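Local coordinates for protein NADH oxidase (Thermus thermophilus, PDB 6RVB) that uses NADH to reduce coenzyme A disulfide, with bound FAD as its flavin cofactor, at residues G129-L133 with D235-L239; W208-E214 with V225-E229; R361-Y367 with Y424-P430. All coordinates share one frame; numbering follows the deposited sequence.

Contact 1. Residues G129-L133 with D235-L239. With FAD (flavin-adenine dinucleotide), chain E.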
loop_
_atom_site.group_PDB
_atom_site.type_symbol
_atom_site.label_atom_id
_atom_site.label_comp_id
_atom_site.label_asym_id
_atom_site.label_seq_id
_atom_site.Cartn_x
_atom_site.Cartn_y
_atom_site.Cartn_z
ATOM N N GLY A 129 -25.420 -12.526 30.682
ATOM C CA GLY A 129 -25.097 -12.434 29.277
ATOM C C GLY A 129 -24.170 -11.297 28.971
ATOM O O GLY A 129 -24.215 -10.699 27.907
ATOM N N VAL A 130 -23.324 -10.963 29.927
ATOM C CA VAL A 130 -22.397 -9.850 29.730
ATOM C C VAL A 130 -21.060 -10.461 29.391
ATOM O O VAL A 130 -20.573 -11.319 30.100
ATOM C CB VAL A 130 -22.273 -9.027 31.000
ATOM C CG1 VAL A 130 -21.344 -7.969 30.786
ATOM C CG2 VAL A 130 -23.623 -8.475 31.396
ATOM N N TYR A 131 -20.474 -10.030 28.287
ATOM C CA TYR A 131 -19.224 -10.619 27.804
ATOM C C TYR A 131 -18.041 -9.662 27.546
ATOM O O TYR A 131 -18.159 -8.439 27.477
ATOM C CB TYR A 131 -19.512 -11.363 26.528
ATOM C CG TYR A 131 -20.486 -12.490 26.666
ATOM C CD1 TYR A 131 -20.056 -13.780 26.998
ATOM C CD2 TYR A 131 -21.803 -12.311 26.388
ATOM C CE1 TYR A 131 -20.925 -14.849 27.083
ATOM C CE2 TYR A 131 -22.681 -13.377 26.479
ATOM C CZ TYR A 131 -22.235 -14.634 26.844
ATOM O OH TYR A 131 -23.145 -15.621 26.964
ATOM N N THR A 132 -16.900 -10.283 27.322
ATOM C CA THR A 132 -15.648 -9.576 27.064
ATOM C C THR A 132 -14.904 -10.288 25.930
ATOM O O THR A 132 -15.151 -11.464 25.705
ATOM C CB THR A 132 -14.922 -9.642 28.337
ATOM O OG1 THR A 132 -14.794 -8.326 28.833
ATOM C CG2 THR A 132 -13.564 -10.346 28.229
ATOM N N LEU A 133 -14.078 -9.622 25.141
ATOM C CA LEU A 133 -13.513 -10.349 23.969
ATOM C C LEU A 133 -12.061 -10.236 23.884
ATOM O O LEU A 133 -11.568 -9.352 23.228
ATOM C CB LEU A 133 -13.976 -9.787 22.643
ATOM C CG LEU A 133 -14.329 -10.834 21.610
ATOM C CD1 LEU A 133 -14.100 -10.338 20.185
ATOM C CD2 LEU A 133 -13.585 -12.050 21.847
ATOM N N ASP A 235 -30.158 -8.827 25.129
ATOM C CA ASP A 235 -29.907 -10.099 25.880
ATOM C C ASP A 235 -28.466 -10.592 25.800
ATOM O O ASP A 235 -28.111 -11.618 26.395
ATOM C CB ASP A 235 -30.761 -11.204 25.375
ATOM C CG ASP A 235 -30.712 -11.296 23.888
ATOM O OD1 ASP A 235 -31.456 -10.508 23.167
ATOM O OD2 ASP A 235 -29.902 -12.154 23.476
ATOM N N LEU A 236 -27.662 -9.854 25.031
ATOM C CA LEU A 236 -26.249 -10.017 24.990
ATOM C C LEU A 236 -25.606 -8.640 24.915
ATOM O O LEU A 236 -25.904 -7.847 23.983
ATOM C CB LEU A 236 -25.875 -10.893 23.793
ATOM C CG LEU A 236 -24.610 -10.873 22.909
ATOM C CD1 LEU A 236 -23.497 -10.463 23.651
ATOM C CD2 LEU A 236 -24.323 -12.205 22.506
ATOM N N VAL A 237 -24.732 -8.378 25.898
ATOM C CA VAL A 237 -23.907 -7.205 25.927
ATOM C C VAL A 237 -22.423 -7.578 25.973
ATOM O O VAL A 237 -22.035 -8.407 26.809
ATOM C CB VAL A 237 -24.345 -6.130 27.016
ATOM C CG1 VAL A 237 -25.657 -6.450 27.622
ATOM C CG2 VAL A 237 -23.319 -5.845 28.050
ATOM N N LEU A 238 -21.653 -6.965 25.033
ATOM C CA LEU A 238 -20.182 -6.983 24.922
ATOM C C LEU A 238 -19.548 -5.709 25.505
ATOM O O LEU A 238 -19.905 -4.596 25.100
ATOM C CB LEU A 238 -19.751 -7.053 23.463
ATOM C CG LEU A 238 -18.237 -7.190 23.169
ATOM C CD1 LEU A 238 -17.671 -8.456 23.569
ATOM C CD2 LEU A 238 -17.952 -7.147 21.738
ATOM N N LEU A 239 -18.604 -5.854 26.436
ATOM C CA LEU A 239 -17.922 -4.727 27.079
ATOM C C LEU A 239 -16.644 -4.524 26.310
ATOM O O LEU A 239 -15.703 -5.271 26.415
ATOM C CB LEU A 239 -17.600 -5.083 28.548
ATOM C CG LEU A 239 -18.842 -5.193 29.431
ATOM C CD1 LEU A 239 -18.447 -5.419 30.803
ATOM C CD2 LEU A 239 -19.775 -4.007 29.341
HETATM P PA FAD E . -1.780 -11.773 25.176
HETATM O O1A FAD E . -2.767 -10.809 26.021
HETATM O O2A FAD E . -2.066 -12.153 23.708
HETATM O O5B FAD E . -1.527 -13.205 25.990
HETATM C C5B FAD E . -1.146 -13.265 27.407
HETATM C C4B FAD E . -1.393 -14.653 27.999
HETATM O O4B FAD E . -0.483 -14.788 29.077
HETATM C C3B FAD E . -2.833 -14.831 28.451
HETATM O O3B FAD E . -3.530 -15.916 27.739
HETATM C C2B FAD E . -2.623 -15.191 29.859
HETATM O O2B FAD E . -3.492 -16.321 29.961
HETATM C C1B FAD E . -1.109 -15.522 30.035
HETATM N N9A FAD E . -0.685 -15.101 31.414
HETATM C C8A FAD E . -0.990 -13.917 32.043
HETATM N N7A FAD E . -0.602 -13.902 33.348
HETATM C C5A FAD E . -0.008 -15.099 33.577
HETATM C C6A FAD E . 0.638 -15.710 34.773
HETATM N N6A FAD E . 0.716 -14.949 35.905
HETATM N N1A FAD E . 1.116 -16.978 34.638
HETATM C C2A FAD E . 1.016 -17.650 33.426
HETATM N N3A FAD E . 0.447 -17.190 32.263
HETATM C C4A FAD E . -0.066 -15.910 32.308
HETATM N N1 FAD E . -3.573 -6.673 16.965
HETATM C C2 FAD E . -3.232 -6.222 15.715
HETATM O O2 FAD E . -2.039 -5.875 15.462
HETATM N N3 FAD E . -4.169 -6.177 14.750
HETATM C C4 FAD E . -5.473 -6.595 14.916
HETATM O O4 FAD E . -6.373 -6.566 13.990
HETATM C C4X FAD E . -5.886 -7.139 16.248
HETATM N N5 FAD E . -7.184 -7.577 16.430
HETATM C C5X FAD E . -7.513 -8.040 17.679
HETATM C C6 FAD E . -8.836 -8.486 17.929
HETATM C C7 FAD E . -9.201 -8.982 19.197
HETATM C C7M FAD E . -10.617 -9.445 19.397
HETATM C C8 FAD E . -8.183 -9.055 20.314
HETATM C C8M FAD E . -8.511 -9.569 21.690
HETATM C C9 FAD E . -6.872 -8.588 20.084
HETATM C C9A FAD E . -6.463 -8.079 18.818
HETATM N N10 FAD E . -5.098 -7.643 18.606
HETATM C C10 FAD E . -4.808 -7.151 17.306
HETATM C "C1'" FAD E . -4.076 -7.616 19.675
HETATM C "C2'" FAD E . -3.454 -8.931 20.022
HETATM O "O2'" FAD E . -4.396 -9.780 20.662
HETATM C "C3'" FAD E . -2.358 -8.735 21.033
HETATM O "O3'" FAD E . -1.622 -7.556 20.729
HETATM C "C4'" FAD E . -1.492 -10.002 20.913
HETATM O "O4'" FAD E . -2.185 -11.287 21.097
HETATM C "C5'" FAD E . -0.185 -9.884 21.723
HETATM O "O5'" FAD E . -0.320 -10.293 23.079
HETATM P P FAD E . 0.865 -10.825 24.041
HETATM O O1P FAD E . 1.492 -12.086 23.474
HETATM O O2P FAD E . 1.715 -9.811 24.841
HETATM O O3P FAD E . -0.172 -11.308 25.191
#

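Contact 2. Residues W208-E214 with V225-E229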
loop_
_atom_site.group_PDB
_atom_site.type_symbol
_atom_site.label_atom_id
_atom_site.label_comp_id
_atom_site.label_asym_id
_atom_site.label_seq_id
_atom_site.Cartn_x
_atom_site.Cartn_y
_atom_site.Cartn_z
ATOM N N TRP A 208 -25.357 5.108 19.429
ATOM C CA TRP A 208 -25.604 6.115 20.447
ATOM C C TRP A 208 -24.218 6.784 20.808
ATOM O O TRP A 208 -23.241 6.152 21.077
ATOM C CB TRP A 208 -26.120 5.485 21.789
ATOM C CG TRP A 208 -27.654 5.127 22.140
ATOM C CD1 TRP A 208 -28.340 5.054 23.450
ATOM C CD2 TRP A 208 -28.615 4.770 21.219
ATOM N NE1 TRP A 208 -29.678 4.652 23.302
ATOM C CE2 TRP A 208 -29.860 4.481 21.942
ATOM C CE3 TRP A 208 -28.577 4.649 19.851
ATOM C CZ2 TRP A 208 -30.984 4.089 21.279
ATOM C CZ3 TRP A 208 -29.698 4.239 19.199
ATOM C CH2 TRP A 208 -30.897 3.970 19.898
ATOM N N THR A 209 -24.163 8.082 20.924
ATOM C CA THR A 209 -22.955 8.751 21.256
ATOM C C THR A 209 -23.148 9.514 22.581
ATOM O O THR A 209 -24.268 9.719 23.026
ATOM C CB THR A 209 -22.823 9.706 20.145
ATOM O OG1 THR A 209 -21.766 9.239 19.332
ATOM C CG2 THR A 209 -22.699 11.245 20.632
ATOM N N GLY A 210 -22.085 9.953 23.219
ATOM C CA GLY A 210 -22.231 10.618 24.483
ATOM C C GLY A 210 -23.155 9.985 25.505
ATOM O O GLY A 210 -23.906 10.659 26.144
ATOM N N VAL A 211 -23.081 8.683 25.693
ATOM C CA VAL A 211 -24.022 7.934 26.494
ATOM C C VAL A 211 -23.396 7.707 27.870
ATOM O O VAL A 211 -22.211 7.467 27.998
ATOM C CB VAL A 211 -24.187 6.630 25.797
ATOM C CG1 VAL A 211 -24.955 5.609 26.620
ATOM C CG2 VAL A 211 -24.793 6.873 24.532
ATOM N N LYS A 212 -24.195 7.779 28.911
ATOM C CA LYS A 212 -23.676 7.467 30.202
ATOM C C LYS A 212 -24.288 6.141 30.552
ATOM O O LYS A 212 -25.374 6.107 31.040
ATOM C CB LYS A 212 -24.012 8.579 31.206
ATOM C CG LYS A 212 -23.036 8.721 32.396
ATOM C CD LYS A 212 -22.939 7.462 33.281
ATOM C CE LYS A 212 -21.923 7.557 34.412
ATOM N NZ LYS A 212 -21.982 8.857 35.116
ATOM N N VAL A 213 -23.641 5.017 30.277
ATOM C CA VAL A 213 -24.333 3.788 30.700
ATOM C C VAL A 213 -24.474 3.668 32.231
ATOM O O VAL A 213 -23.505 3.756 32.949
ATOM C CB VAL A 213 -23.689 2.546 30.131
ATOM C CG1 VAL A 213 -24.279 1.334 30.773
ATOM C CG2 VAL A 213 -23.865 2.523 28.645
ATOM N N GLU A 214 -25.673 3.473 32.745
ATOM C CA GLU A 214 -25.858 3.534 34.189
ATOM C C GLU A 214 -26.041 2.224 34.904
ATOM O O GLU A 214 -25.662 2.126 36.057
ATOM C CB GLU A 214 -27.006 4.433 34.537
ATOM C CG GLU A 214 -26.670 5.879 34.690
ATOM C CD GLU A 214 -27.858 6.768 34.297
ATOM O OE1 GLU A 214 -28.954 6.220 33.916
ATOM O OE2 GLU A 214 -27.674 8.016 34.365
ATOM N N VAL A 225 -29.620 -2.901 30.217
ATOM C CA VAL A 225 -28.860 -1.598 29.843
ATOM C C VAL A 225 -29.648 -0.300 29.892
ATOM O O VAL A 225 -30.291 0.075 28.935
ATOM C CB VAL A 225 -27.980 -1.461 28.426
ATOM C CG1 VAL A 225 -26.882 -0.385 28.640
ATOM C CG2 VAL A 225 -27.250 -2.724 28.009
ATOM N N GLU A 226 -29.474 0.384 31.015
ATOM C CA GLU A 226 -30.155 1.560 31.378
ATOM C C GLU A 226 -29.160 2.635 31.181
ATOM O O GLU A 226 -28.106 2.564 31.736
ATOM C CB GLU A 226 -30.521 1.429 32.846
ATOM C CG GLU A 226 -31.579 0.353 33.052
ATOM C CD GLU A 226 -32.122 0.219 34.463
ATOM O OE1 GLU A 226 -32.939 -0.724 34.645
ATOM O OE2 GLU A 226 -31.722 1.010 35.360
ATOM N N THR A 227 -29.481 3.631 30.369
ATOM C CA THR A 227 -28.564 4.732 30.104
ATOM C C THR A 227 -29.204 6.078 30.349
ATOM O O THR A 227 -30.393 6.202 30.263
ATOM C CB THR A 227 -28.080 4.705 28.649
ATOM O OG1 THR A 227 -29.006 5.391 27.839
ATOM C CG2 THR A 227 -28.035 3.364 28.171
ATOM N N SER A 228 -28.384 7.086 30.638
ATOM C CA SER A 228 -28.765 8.518 30.586
ATOM C C SER A 228 -29.696 8.861 29.407
ATOM O O SER A 228 -30.467 9.801 29.469
ATOM C CB SER A 228 -27.518 9.397 30.445
ATOM O OG SER A 228 -26.984 9.259 29.143
ATOM N N GLU A 229 -29.614 8.125 28.308
ATOM C CA GLU A 229 -30.330 8.529 27.094
ATOM C C GLU A 229 -31.517 7.613 26.807
ATOM O O GLU A 229 -32.001 7.542 25.674
ATOM C CB GLU A 229 -29.401 8.523 25.859
ATOM C CG GLU A 229 -28.083 9.301 26.007
ATOM C CD GLU A 229 -28.266 10.834 25.919
ATOM O OE1 GLU A 229 -27.253 11.530 25.668
ATOM O OE2 GLU A 229 -29.407 11.335 26.106
#

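Contact 3. Residues R361-Y367 with Y424-P430. With FAD (flavin-adenine dinucleotide), chain H.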
loop_
_atom_site.group_PDB
_atom_site.type_symbol
_atom_site.label_atom_id
_atom_site.label_comp_id
_atom_site.label_asym_id
_atom_site.label_seq_id
_atom_site.Cartn_x
_atom_site.Cartn_y
_atom_site.Cartn_z
ATOM N N ARG A 361 -10.074 8.784 -5.223
ATOM C CA ARG A 361 -10.557 7.496 -5.615
ATOM C C ARG A 361 -9.414 6.471 -5.416
ATOM O O ARG A 361 -8.304 6.827 -5.074
ATOM C CB ARG A 361 -11.078 7.515 -7.047
ATOM C CG ARG A 361 -11.335 8.902 -7.713
ATOM C CD ARG A 361 -12.378 8.911 -8.947
ATOM N NE ARG A 361 -13.800 8.643 -8.551
ATOM C CZ ARG A 361 -14.397 7.430 -8.386
ATOM N NH1 ARG A 361 -13.760 6.288 -8.590
ATOM N NH2 ARG A 361 -15.669 7.333 -8.000
ATOM N N ASP A 362 -9.709 5.198 -5.611
ATOM C CA ASP A 362 -8.774 4.133 -5.453
ATOM C C ASP A 362 -8.470 3.551 -6.796
ATOM O O ASP A 362 -8.483 2.374 -6.959
ATOM C CB ASP A 362 -9.405 3.025 -4.640
ATOM C CG ASP A 362 -8.319 2.158 -3.918
ATOM O OD1 ASP A 362 -7.146 2.016 -4.462
ATOM O OD2 ASP A 362 -8.635 1.606 -2.808
ATOM N N GLY A 363 -8.225 4.362 -7.787
ATOM C CA GLY A 363 -8.207 3.842 -9.144
ATOM C C GLY A 363 -8.805 4.951 -9.966
ATOM O O GLY A 363 -9.505 5.793 -9.411
ATOM N N ALA A 364 -8.486 4.962 -11.243
ATOM C CA ALA A 364 -8.801 6.038 -12.131
ATOM C C ALA A 364 -10.290 6.346 -12.093
ATOM O O ALA A 364 -11.068 5.438 -11.856
ATOM C CB ALA A 364 -8.398 5.631 -13.515
ATOM N N HIS A 365 -10.686 7.617 -12.311
ATOM C CA HIS A 365 -12.137 7.929 -12.464
ATOM C C HIS A 365 -12.862 6.966 -13.441
ATOM O O HIS A 365 -13.837 6.331 -13.089
ATOM C CB HIS A 365 -12.450 9.423 -12.844
ATOM C CG HIS A 365 -12.022 9.860 -14.238
ATOM N ND1 HIS A 365 -10.691 10.047 -14.596
ATOM C CD2 HIS A 365 -12.746 10.203 -15.327
ATOM C CE1 HIS A 365 -10.616 10.444 -15.857
ATOM N NE2 HIS A 365 -11.846 10.534 -16.329
ATOM N N TYR A 366 -12.365 6.847 -14.674
ATOM C CA TYR A 366 -12.987 5.976 -15.630
ATOM C C TYR A 366 -12.919 4.462 -15.318
ATOM O O TYR A 366 -13.561 3.699 -16.029
ATOM C CB TYR A 366 -12.342 6.214 -16.967
ATOM C CG TYR A 366 -10.870 5.953 -17.035
ATOM C CD1 TYR A 366 -10.355 4.651 -17.142
ATOM C CD2 TYR A 366 -10.005 7.010 -17.052
ATOM C CE1 TYR A 366 -8.949 4.448 -17.247
ATOM C CE2 TYR A 366 -8.647 6.823 -17.153
ATOM C CZ TYR A 366 -8.085 5.556 -17.244
ATOM O OH TYR A 366 -6.662 5.438 -17.343
ATOM N N TYR A 367 -12.146 3.989 -14.316
ATOM C CA TYR A 367 -12.022 2.514 -14.109
ATOM C C TYR A 367 -13.166 1.895 -13.388
ATOM O O TYR A 367 -13.626 2.399 -12.419
ATOM C CB TYR A 367 -10.790 2.133 -13.390
ATOM C CG TYR A 367 -10.418 0.674 -13.515
ATOM C CD1 TYR A 367 -9.730 0.168 -14.644
ATOM C CD2 TYR A 367 -10.688 -0.176 -12.481
ATOM C CE1 TYR A 367 -9.381 -1.131 -14.700
ATOM C CE2 TYR A 367 -10.294 -1.456 -12.511
ATOM C CZ TYR A 367 -9.668 -1.959 -13.592
ATOM O OH TYR A 367 -9.373 -3.305 -13.526
ATOM N N TYR A 424 1.501 4.091 -10.207
ATOM C CA TYR A 424 0.267 4.463 -10.914
ATOM C C TYR A 424 -0.141 3.488 -11.970
ATOM O O TYR A 424 0.665 3.112 -12.805
ATOM C CB TYR A 424 0.509 5.748 -11.677
ATOM C CG TYR A 424 -0.585 5.985 -12.604
ATOM C CD1 TYR A 424 -1.899 6.008 -12.140
ATOM C CD2 TYR A 424 -0.369 6.088 -13.938
ATOM C CE1 TYR A 424 -2.993 6.123 -13.011
ATOM C CE2 TYR A 424 -1.456 6.224 -14.824
ATOM C CZ TYR A 424 -2.766 6.238 -14.366
ATOM O OH TYR A 424 -3.854 6.374 -15.238
ATOM N N ALA A 425 -1.399 3.108 -11.959
ATOM C CA ALA A 425 -2.040 2.444 -13.102
ATOM C C ALA A 425 -3.564 2.408 -12.859
ATOM O O ALA A 425 -3.998 2.348 -11.736
ATOM C CB ALA A 425 -1.470 1.039 -13.309
ATOM N N PRO A 426 -4.380 2.442 -13.898
ATOM C CA PRO A 426 -5.785 2.805 -13.673
ATOM C C PRO A 426 -6.549 1.929 -12.699
ATOM O O PRO A 426 -7.369 2.432 -11.977
ATOM C CB PRO A 426 -6.393 2.738 -15.028
ATOM C CG PRO A 426 -5.228 3.047 -15.935
ATOM C CD PRO A 426 -4.049 2.353 -15.301
ATOM N N PRO A 427 -6.262 0.618 -12.641
ATOM C CA PRO A 427 -6.994 -0.204 -11.677
ATOM C C PRO A 427 -6.681 0.139 -10.211
ATOM O O PRO A 427 -7.504 -0.250 -9.352
ATOM C CB PRO A 427 -6.450 -1.576 -11.944
ATOM C CG PRO A 427 -5.993 -1.542 -13.328
ATOM C CD PRO A 427 -5.430 -0.207 -13.553
ATOM N N PHE A 428 -5.565 0.836 -9.918
ATOM C CA PHE A 428 -4.981 0.820 -8.557
ATOM C C PHE A 428 -4.943 2.141 -7.827
ATOM O O PHE A 428 -5.191 2.214 -6.629
ATOM C CB PHE A 428 -3.586 0.201 -8.558
ATOM C CG PHE A 428 -3.564 -1.145 -9.052
ATOM C CD1 PHE A 428 -4.378 -2.118 -8.476
ATOM C CD2 PHE A 428 -2.754 -1.481 -10.093
ATOM C CE1 PHE A 428 -4.378 -3.462 -8.961
ATOM C CE2 PHE A 428 -2.730 -2.828 -10.582
ATOM C CZ PHE A 428 -3.542 -3.799 -10.052
ATOM N N SER A 429 -4.590 3.184 -8.543
ATOM C CA SER A 429 -4.762 4.521 -8.024
ATOM C C SER A 429 -4.985 5.474 -9.220
ATOM O O SER A 429 -4.675 5.118 -10.333
ATOM C CB SER A 429 -3.565 4.860 -7.145
ATOM O OG SER A 429 -2.552 5.653 -7.811
ATOM N N PRO A 430 -5.565 6.664 -9.012
ATOM C CA PRO A 430 -5.655 7.733 -10.028
ATOM C C PRO A 430 -4.216 8.222 -10.393
ATOM O O PRO A 430 -3.327 7.821 -9.673
ATOM C CB PRO A 430 -6.356 8.852 -9.307
ATOM C CG PRO A 430 -6.813 8.308 -8.087
ATOM C CD PRO A 430 -6.021 7.120 -7.705
HETATM P PA FAD H . 1.446 11.645 -25.212
HETATM O O1A FAD H . 2.295 10.565 -26.005
HETATM O O2A FAD H . 0.307 11.238 -24.280
HETATM O O5B FAD H . 0.700 12.791 -26.134
HETATM C C5B FAD H . 1.358 13.621 -27.118
HETATM C C4B FAD H . 0.330 14.255 -28.049
HETATM O O4B FAD H . 0.991 15.411 -28.526
HETATM C C3B FAD H . 0.000 13.282 -29.192
HETATM O O3B FAD H . -1.433 12.973 -29.221
HETATM C C2B FAD H . 0.460 14.023 -30.406
HETATM O O2B FAD H . -0.665 14.081 -31.297
HETATM C C1B FAD H . 0.769 15.462 -29.910
HETATM N N9A FAD H . 1.847 16.027 -30.782
HETATM C C8A FAD H . 2.968 15.334 -31.120
HETATM N N7A FAD H . 3.686 16.071 -32.028
HETATM C C5A FAD H . 3.022 17.254 -32.281
HETATM C C6A FAD H . 3.277 18.459 -33.153
HETATM N N6A FAD H . 4.449 18.495 -33.915
HETATM N N1A FAD H . 2.305 19.466 -33.091
HETATM C C2A FAD H . 1.185 19.368 -32.305
HETATM N N3A FAD H . 0.907 18.300 -31.510
HETATM C C4A FAD H . 1.781 17.226 -31.454
HETATM N N1 FAD H . 1.381 5.219 -17.809
HETATM C C2 FAD H . 1.298 4.859 -16.484
HETATM O O2 FAD H . 1.912 5.586 -15.645
HETATM N N3 FAD H . 0.530 3.780 -16.074
HETATM C C4 FAD H . -0.231 2.988 -16.929
HETATM O O4 FAD H . -0.950 1.982 -16.565
HETATM C C4X FAD H . -0.220 3.322 -18.393
HETATM N N5 FAD H . -0.960 2.548 -19.283
HETATM C C5X FAD H . -0.895 2.862 -20.620
HETATM C C6 FAD H . -1.619 2.078 -21.558
HETATM C C7 FAD H . -1.564 2.425 -22.947
HETATM C C7M FAD H . -2.341 1.611 -23.982
HETATM C C8 FAD H . -0.721 3.620 -23.400
HETATM C C8M FAD H . -0.613 4.061 -24.845
HETATM C C9 FAD H . 0.009 4.361 -22.473
HETATM C C9A FAD H . -0.030 4.064 -21.089
HETATM N N10 FAD H . 0.736 4.903 -20.141
HETATM C C10 FAD H . 0.657 4.521 -18.765
HETATM C "C1'" FAD H . 1.638 6.056 -20.504
HETATM C "C2'" FAD H . 0.902 7.302 -20.956
HETATM O "O2'" FAD H . 0.155 7.152 -22.178
HETATM C "C3'" FAD H . 1.917 8.399 -21.187
HETATM O "O3'" FAD H . 3.001 8.357 -20.238
HETATM C "C4'" FAD H . 1.087 9.661 -20.958
HETATM O "O4'" FAD H . -0.165 9.697 -21.735
HETATM C "C5'" FAD H . 1.972 10.923 -21.008
HETATM O "O5'" FAD H . 2.195 11.452 -22.325
HETATM P P FAD H . 2.484 13.024 -22.742
HETATM O O1P FAD H . 1.325 13.937 -22.277
HETATM O O2P FAD H . 3.990 13.484 -22.661
HETATM O O3P FAD H . 2.332 12.755 -24.358
#

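Contact 1. Residues G129-L133 with D235-L239
Val130 and Tyr131 run parallel to Val237 and Leu238, and three backbone bonds stitch the two strands together. Val237 N reaches Gly129 O at 3.1 Å; Tyr131 N gives its hydrogen to Val237 O over 2.7 Å, and Leu239 N returns one to Tyr131 O at 2.8 Å. Side chains leave on two faces. On one, Tyr131 carries CG anti to its carbonyl carbon (chi1 -61°), which swings the ring back beside its own backbone N. Leu236 CD1 sits 3.7 Å from Tyr131 CD2, the two side chains standing at about a right angle, while Val237 O lies near the ring plane at its edge. Helices cover this face: 136-145 meets Tyr131 through Arg141, Leu142 and Ala145, and 159-170 meets Leu238 through Ala164 and Phe168. Leu238 CD1 also meets Leu133 CB at 4.0 Å. On the other face Val130 CG1 fits between Val237 and Leu239, 4.0 Å from Val237 CG2 and 3.9 Å from Leu239 CD1, and Phe216 packs on the latter two.

The tight part is the inner strand: Leu236 to Leu239 are all buried, whereas Val130, Tyr131 and Thr132 form the looser, partly exposed outer edge, where Thr132 OG1 passes Leu239 O without bonding it. Past it, Leu133 O approaches the flavin methyl C8M at 3.4 Å. A short edge strand laid parallel on 236-239, itself bonded to strand 151-155 on its far side, belongs to the Rossmann-type NAD-binding domain of this reductase family.

Contact 2. Residues W208-E214 with V225-E229
Val213 and Thr227 face each other as a non-hydrogen-bonded antiparallel pair, CA atoms 4.4 Å apart, in a hairpin where Glu214 N bonds to Glu226 O (2.8 Å) on one side of the pair and Ser228 N to Lys212 O (3.2 Å) on the other. Ser228 adds a side-chain bond: with chi1 at 72° its OG sits between its own backbone N and carbonyl carbon, and there accepts the hydrogen of Lys212 N at 3.2 Å. Ser228 thus grips Lys212 through both amide and carbonyl.

The inner side is apolar. Val213 CG1 meets Val225 CG1 at 3.8 Å, and Val211 CG1 comes up to Thr227 CB at the same separation, the branches passing at a slant. Both Val213 and Val225 also rest on Leu178 of strand 174-178. Thr227 OG1 takes the hydrogen of Glu229 N at 2.8 Å, making an ST turn, and is also bonded to Gly230 O; the chain is bent toward strand 230-231. A valine in place of Thr227 would probably keep much of the packing on Val211 but leave Glu229 N and Gly230 O without their mate, setting the turn free to shift.

Acidic side chains gather on the outer side. Glu214 OE1 comes close to Ser228 N but is not lined up to bond it, and Glu226 OE1 turns to a salt bridge with Arg217. Valines inside, the side chain of Val213 about 4 Å from the bound NAD, and charges outside imply a hairpin with an apolar face against the parallel sheet and the nucleotide and a charged one toward solvent.

Contact 3. Residues R361-Y367 with Y424-P430
The flavin pocket of the second subunit is finished by Tyr424, Ala425 and Pro426, and Pro426 and Pro427 are backed in turn by Ala364, Tyr366 and Tyr367. FAD N3 points almost straight at Tyr424 O, a weak bond at 3.3 Å, and Pro426 CD lies 3.4 Å from FAD O4; the rest of that FAD is held by Asp281, Gly13 and Glu34 of the second subunit, among others.

Across the contact one backbone bond fixes the two loops: Ala364 N gives its hydrogen to Pro426 O at 2.9 Å, arriving in the plane of that carbonyl, at one of the oxygen's lone pairs. Tyr367 is the broad surface beneath the prolines. With chi1 at -163°, Tyr367 points CG away from its own amide nitrogen, which brings the ring face against Pro427, whose CA stands 3.6 Å from the ring centroid, only 9° off the normal, in a CH-pi contact. Pro427 CB touches the phenol end, 3.6 Å from Tyr367 CZ, and Tyr48 of the second subunit meets this ring edge-to-face.

The loop between strands 353-361 and 372-380 contains a type I beta turn, Ala364 to Tyr367, in the dimerisation domain of the pyridine nucleotide-disulfide oxidoreductases. Inside it Ala364 CB sits over the centre of the Tyr366 ring, while that ring leans obliquely on Pro426, CE1 to CB 3.8 Å.

The prolines themselves sit in a tight turn, closed by Phe428 N to Ala425 O at 2.8 Å. Asp362 OD1 and Phe428 O, two acceptors side by side, share the guanidinium of Arg400: a salt bridge to the carboxylate and a weak bond to the carbonyl. Pro430 CD rides against Arg361 O at 3.5 Å.

Overall arrangement
Contacts 1 and 2 lie in one nucleotide-binding domain and touch through Val237 and Val225, with the hairpin of contact 2 nested in the loop contact 1 closes. Their strands 130-131, 236-239 and 205-208 (ending at Trp208) share one five-stranded parallel sheet, 130-131 and 205-208 outermost. Contact 3 lies in the dimerisation domain, its centre about 42 Å from that of contact 1. Contacts 1 and 3 are largely buried; contact 2 reaches the surface. Chemistry follows place: regular parallel strand bonds and aliphatic packing in contact 1, a short antiparallel pairing edged by serine and glutamates in contact 2, and irregular loops, prolines and tyrosine rings in contact 3. Contacts 1 and 3 meet flavins bound by different subunits.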